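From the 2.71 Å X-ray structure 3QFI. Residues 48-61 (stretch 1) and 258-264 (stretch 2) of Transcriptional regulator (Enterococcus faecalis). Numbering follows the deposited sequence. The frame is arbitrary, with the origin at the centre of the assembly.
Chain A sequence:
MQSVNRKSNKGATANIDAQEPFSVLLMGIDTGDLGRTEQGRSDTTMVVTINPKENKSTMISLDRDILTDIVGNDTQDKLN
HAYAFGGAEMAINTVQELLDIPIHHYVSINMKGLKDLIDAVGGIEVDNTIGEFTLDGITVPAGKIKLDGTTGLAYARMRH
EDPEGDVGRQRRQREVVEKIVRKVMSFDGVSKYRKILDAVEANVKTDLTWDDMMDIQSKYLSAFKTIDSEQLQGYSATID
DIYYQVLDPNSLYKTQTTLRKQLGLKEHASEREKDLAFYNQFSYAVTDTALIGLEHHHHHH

Stretch 1, residues 48-61: VTINPKENKSTMIS
Stretch 2, residues 258-264: TLRKQLG

A single glutamine, Gln262, at the last turn of a helix, supplies more of this contact than any other residue: it gives up 124 Å² to a β-hairpin and touches Thr49, Asn51, Glu54, Lys56 and Thr58, yet no hydrogen bond between the two stretches is clear in the model. The amide at its tip is probably turned over in the model, so the distances to OE1 and NE2 are given as modelled and no donor or acceptor is assigned.

The hairpin is built from strand 48-51, a 3-10 segment at Pro52 and Lys53, and strand 56-61. Antiparallel pairing sets its register: Thr49 N donates to Thr58 O at 2.9 Å, Thr58 N to Thr49 O at 3.1 Å, and Asn51 N to Lys56 O at 3.0 Å. The connection is closed by Asn55 N to Pro52 O at 3.0 Å, with Asn55 at phi/psi 43/60. Side chains alternate along the strands, so Thr49, Asn51, Thr58 and Ile60 point toward the helix while Val48, Ile50, Ser57 and Met59 point away.

Helix 258-262 lies over that face, its axis 8.9 Å from that of strand 48-51 at 39° between N-to-C directions, and 10.0 Å from that of strand 56-61 at 144°. Asn51 and Gln262 set the register, their CA atoms 5.8 Å apart. The helix ends in order: Gln262 N donates to Thr258 O at 3.0 Å, Leu263 N to Leu259 O at 3.1 Å, and Gly264 N to Lys261 O at 2.9 Å. Leu263 is the first residue to leave helical angles, at -99/23, and Gly264 follows at 61/26, a positive phi that favours glycine.

Gln262 folds its side chain with chi1 -81° (m) and chi2 -51° (m). Its CB packs 3.7 Å from Thr49 OG1, and its NE2 lies 3.3 Å from Thr58 OG1 and 3.7 Å from Lys56 NZ. Its OE1 is 3.3 Å from Glu54 OE1, and that same Glu54 OE1 forms a salt bridge with Lys56 NZ at 2.7 Å, so a charged pair within the hairpin borders the amide. Asn51, chi1 t, brings its OD1 to 3.0 Å from the backbone Gln262 O, the shortest approach between the stretches.

Beside this polar cluster sits an aliphatic one. Leu259, chi1 m and chi2 t, leaves its helix sideways, but its end turns to the sheet: CD1 reaches Ile60 CG1 at 4.2 Å, and CD2 reaches Thr58 CG2 at 4.2 Å and Thr49 CG2 at 4.4 Å. Leu263, also m and t, starts away from the hairpin and returns its CD2 to 4.1 Å from Thr49 CG2. Threonine suits such a boundary, since Thr49 (p) and Thr58 (m) each offer a methyl to leucine and a hydroxyl beside Gln262. The rule is a mixed one: leucines fill the buried apolar side, one long glutamine side chain spans the polar side, and 455 Å² is covered in all.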

# COMPACT_ATOMS: atom_id res chain seq x y z
N VAL A 48 -5.37 -0.77 -0.70
CA VAL A 48 -6.36 0.16 -1.26
C VAL A 48 -7.74 -0.47 -1.20
O VAL A 48 -7.90 -1.66 -1.48
CB VAL A 48 -6.03 0.51 -2.74
CG1 VAL A 48 -7.13 1.38 -3.33
CG2 VAL A 48 -4.71 1.23 -2.81
N THR A 49 -8.74 0.32 -0.81
CA THR A 49 -10.11 -0.18 -0.77
C THR A 49 -10.94 0.59 -1.79
O THR A 49 -10.98 1.82 -1.78
CB THR A 49 -10.78 -0.04 0.64
OG1 THR A 49 -10.69 1.32 1.09
CG2 THR A 49 -10.12 -0.98 1.64
N ILE A 50 -11.58 -0.16 -2.68
CA ILE A 50 -12.40 0.42 -3.73
C ILE A 50 -13.86 0.28 -3.28
O ILE A 50 -14.38 -0.83 -3.17
CB ILE A 50 -12.17 -0.32 -5.07
CG1 ILE A 50 -10.67 -0.50 -5.30
CG2 ILE A 50 -12.78 0.46 -6.25
CD1 ILE A 50 -9.89 0.79 -5.37
N ASN A 51 -14.49 1.41 -2.98
CA ASN A 51 -15.89 1.42 -2.54
C ASN A 51 -16.71 2.38 -3.38
O ASN A 51 -16.83 3.56 -3.06
CB ASN A 51 -16.01 1.82 -1.07
CG ASN A 51 -17.46 1.80 -0.60
OD1 ASN A 51 -18.14 0.77 -0.66
ND2 ASN A 51 -17.93 2.95 -0.12
N PRO A 52 -17.28 1.89 -4.48
CA PRO A 52 -18.09 2.74 -5.36
C PRO A 52 -19.38 3.23 -4.69
O PRO A 52 -19.91 4.26 -5.07
CB PRO A 52 -18.37 1.83 -6.56
CG PRO A 52 -18.40 0.46 -5.95
CD PRO A 52 -17.23 0.51 -4.98
N LYS A 53 -19.87 2.50 -3.70
CA LYS A 53 -21.09 2.89 -3.01
C LYS A 53 -20.91 4.23 -2.30
O LYS A 53 -21.87 4.85 -1.86
CB LYS A 53 -21.50 1.82 -2.01
CG LYS A 53 -21.68 0.42 -2.63
CD LYS A 53 -21.82 -0.66 -1.55
CE LYS A 53 -22.01 -2.04 -2.17
NZ LYS A 53 -22.18 -3.10 -1.13
N GLU A 54 -19.67 4.69 -2.17
CA GLU A 54 -19.42 5.96 -1.52
C GLU A 54 -18.45 6.77 -2.36
O GLU A 54 -17.87 7.74 -1.89
CB GLU A 54 -18.86 5.73 -0.12
CG GLU A 54 -18.93 6.94 0.78
CD GLU A 54 -18.43 6.63 2.16
OE1 GLU A 54 -17.25 6.25 2.30
OE2 GLU A 54 -19.23 6.76 3.12
N ASN A 55 -18.31 6.34 -3.61
CA ASN A 55 -17.43 7.00 -4.57
C ASN A 55 -16.10 7.38 -3.96
O ASN A 55 -15.75 8.56 -3.94
CB ASN A 55 -18.12 8.25 -5.11
CG ASN A 55 -19.48 7.94 -5.72
OD1 ASN A 55 -19.59 7.15 -6.66
ND2 ASN A 55 -20.51 8.56 -5.17
N LYS A 56 -15.34 6.40 -3.48
CA LYS A 56 -14.04 6.69 -2.86
C LYS A 56 -13.12 5.46 -2.73
O LYS A 56 -13.58 4.31 -2.74
CB LYS A 56 -14.28 7.33 -1.48
CG LYS A 56 -13.02 7.84 -0.77
CD LYS A 56 -13.33 8.86 0.35
CE LYS A 56 -13.76 8.20 1.66
NZ LYS A 56 -14.95 7.33 1.51
N SER A 57 -11.82 5.72 -2.63
CA SER A 57 -10.80 4.68 -2.46
C SER A 57 -9.87 5.15 -1.36
O SER A 57 -9.49 6.31 -1.32
CB SER A 57 -9.99 4.44 -3.74
OG SER A 57 -10.73 3.70 -4.69
N THR A 58 -9.51 4.22 -0.48
CA THR A 58 -8.66 4.53 0.65
C THR A 58 -7.36 3.75 0.57
O THR A 58 -7.35 2.51 0.58
CB THR A 58 -9.38 4.16 1.95
OG1 THR A 58 -10.76 4.56 1.85
CG2 THR A 58 -8.75 4.83 3.13
N MET A 59 -6.26 4.49 0.46
CA MET A 59 -4.91 3.93 0.39
C MET A 59 -4.42 3.78 1.81
O MET A 59 -4.82 4.53 2.71
CB MET A 59 -3.98 4.87 -0.38
CG MET A 59 -4.37 5.08 -1.84
SD MET A 59 -3.25 6.27 -2.66
CE MET A 59 -2.52 5.23 -3.91
N ILE A 60 -3.55 2.81 2.02
CA ILE A 60 -3.04 2.55 3.35
C ILE A 60 -1.61 2.07 3.26
O ILE A 60 -1.34 0.97 2.78
CB ILE A 60 -3.93 1.48 4.07
CG1 ILE A 60 -4.57 2.06 5.32
CG2 ILE A 60 -3.11 0.29 4.48
CD1 ILE A 60 -3.59 2.41 6.42
N SER A 61 -0.69 2.91 3.70
CA SER A 61 0.71 2.56 3.70
C SER A 61 0.98 1.73 4.94
O SER A 61 0.49 2.05 6.03
CB SER A 61 1.57 3.82 3.80
OG SER A 61 1.47 4.62 2.64
N THR A 258 -12.82 1.29 10.12
CA THR A 258 -12.95 2.15 8.95
C THR A 258 -12.86 1.34 7.66
O THR A 258 -13.76 1.36 6.83
CB THR A 258 -11.86 3.20 8.90
OG1 THR A 258 -11.93 4.01 10.07
CG2 THR A 258 -12.01 4.06 7.66
N LEU A 259 -11.74 0.64 7.49
CA LEU A 259 -11.55 -0.15 6.29
C LEU A 259 -12.67 -1.16 6.16
O LEU A 259 -13.27 -1.29 5.08
CB LEU A 259 -10.20 -0.84 6.33
CG LEU A 259 -9.07 0.19 6.43
CD1 LEU A 259 -7.73 -0.50 6.30
CD2 LEU A 259 -9.24 1.24 5.33
N ARG A 260 -12.98 -1.85 7.24
CA ARG A 260 -14.05 -2.83 7.21
C ARG A 260 -15.35 -2.20 6.66
O ARG A 260 -16.06 -2.84 5.88
CB ARG A 260 -14.30 -3.40 8.60
CG ARG A 260 -13.24 -4.36 9.10
CD ARG A 260 -13.63 -4.93 10.46
NE ARG A 260 -14.71 -5.90 10.34
CZ ARG A 260 -14.55 -7.08 9.75
NH1 ARG A 260 -13.37 -7.41 9.25
NH2 ARG A 260 -15.58 -7.91 9.64
N LYS A 261 -15.67 -0.96 7.04
CA LYS A 261 -16.91 -0.36 6.52
C LYS A 261 -16.77 0.00 5.03
O LYS A 261 -17.75 -0.05 4.28
CB LYS A 261 -17.32 0.88 7.34
CG LYS A 261 -17.86 0.54 8.74
CD LYS A 261 -18.36 1.79 9.47
CE LYS A 261 -18.90 1.48 10.88
NZ LYS A 261 -19.55 2.68 11.52
N GLN A 262 -15.57 0.37 4.62
CA GLN A 262 -15.29 0.68 3.23
C GLN A 262 -15.67 -0.54 2.37
O GLN A 262 -16.05 -0.40 1.21
CB GLN A 262 -13.80 0.98 3.03
CG GLN A 262 -13.38 2.38 3.40
CD GLN A 262 -14.26 3.41 2.72
OE1 GLN A 262 -15.24 3.89 3.30
NE2 GLN A 262 -13.94 3.73 1.47
N LEU A 263 -15.55 -1.72 2.96
CA LEU A 263 -15.84 -2.97 2.27
C LEU A 263 -17.22 -3.52 2.58
O LEU A 263 -17.46 -4.72 2.44
CB LEU A 263 -14.78 -4.01 2.62
CG LEU A 263 -13.34 -3.63 2.24
CD1 LEU A 263 -12.39 -4.64 2.85
CD2 LEU A 263 -13.18 -3.59 0.71
N GLY A 264 -18.13 -2.65 3.00
CA GLY A 264 -19.48 -3.07 3.31
C GLY A 264 -19.52 -4.09 4.43
O GLY A 264 -20.45 -4.90 4.51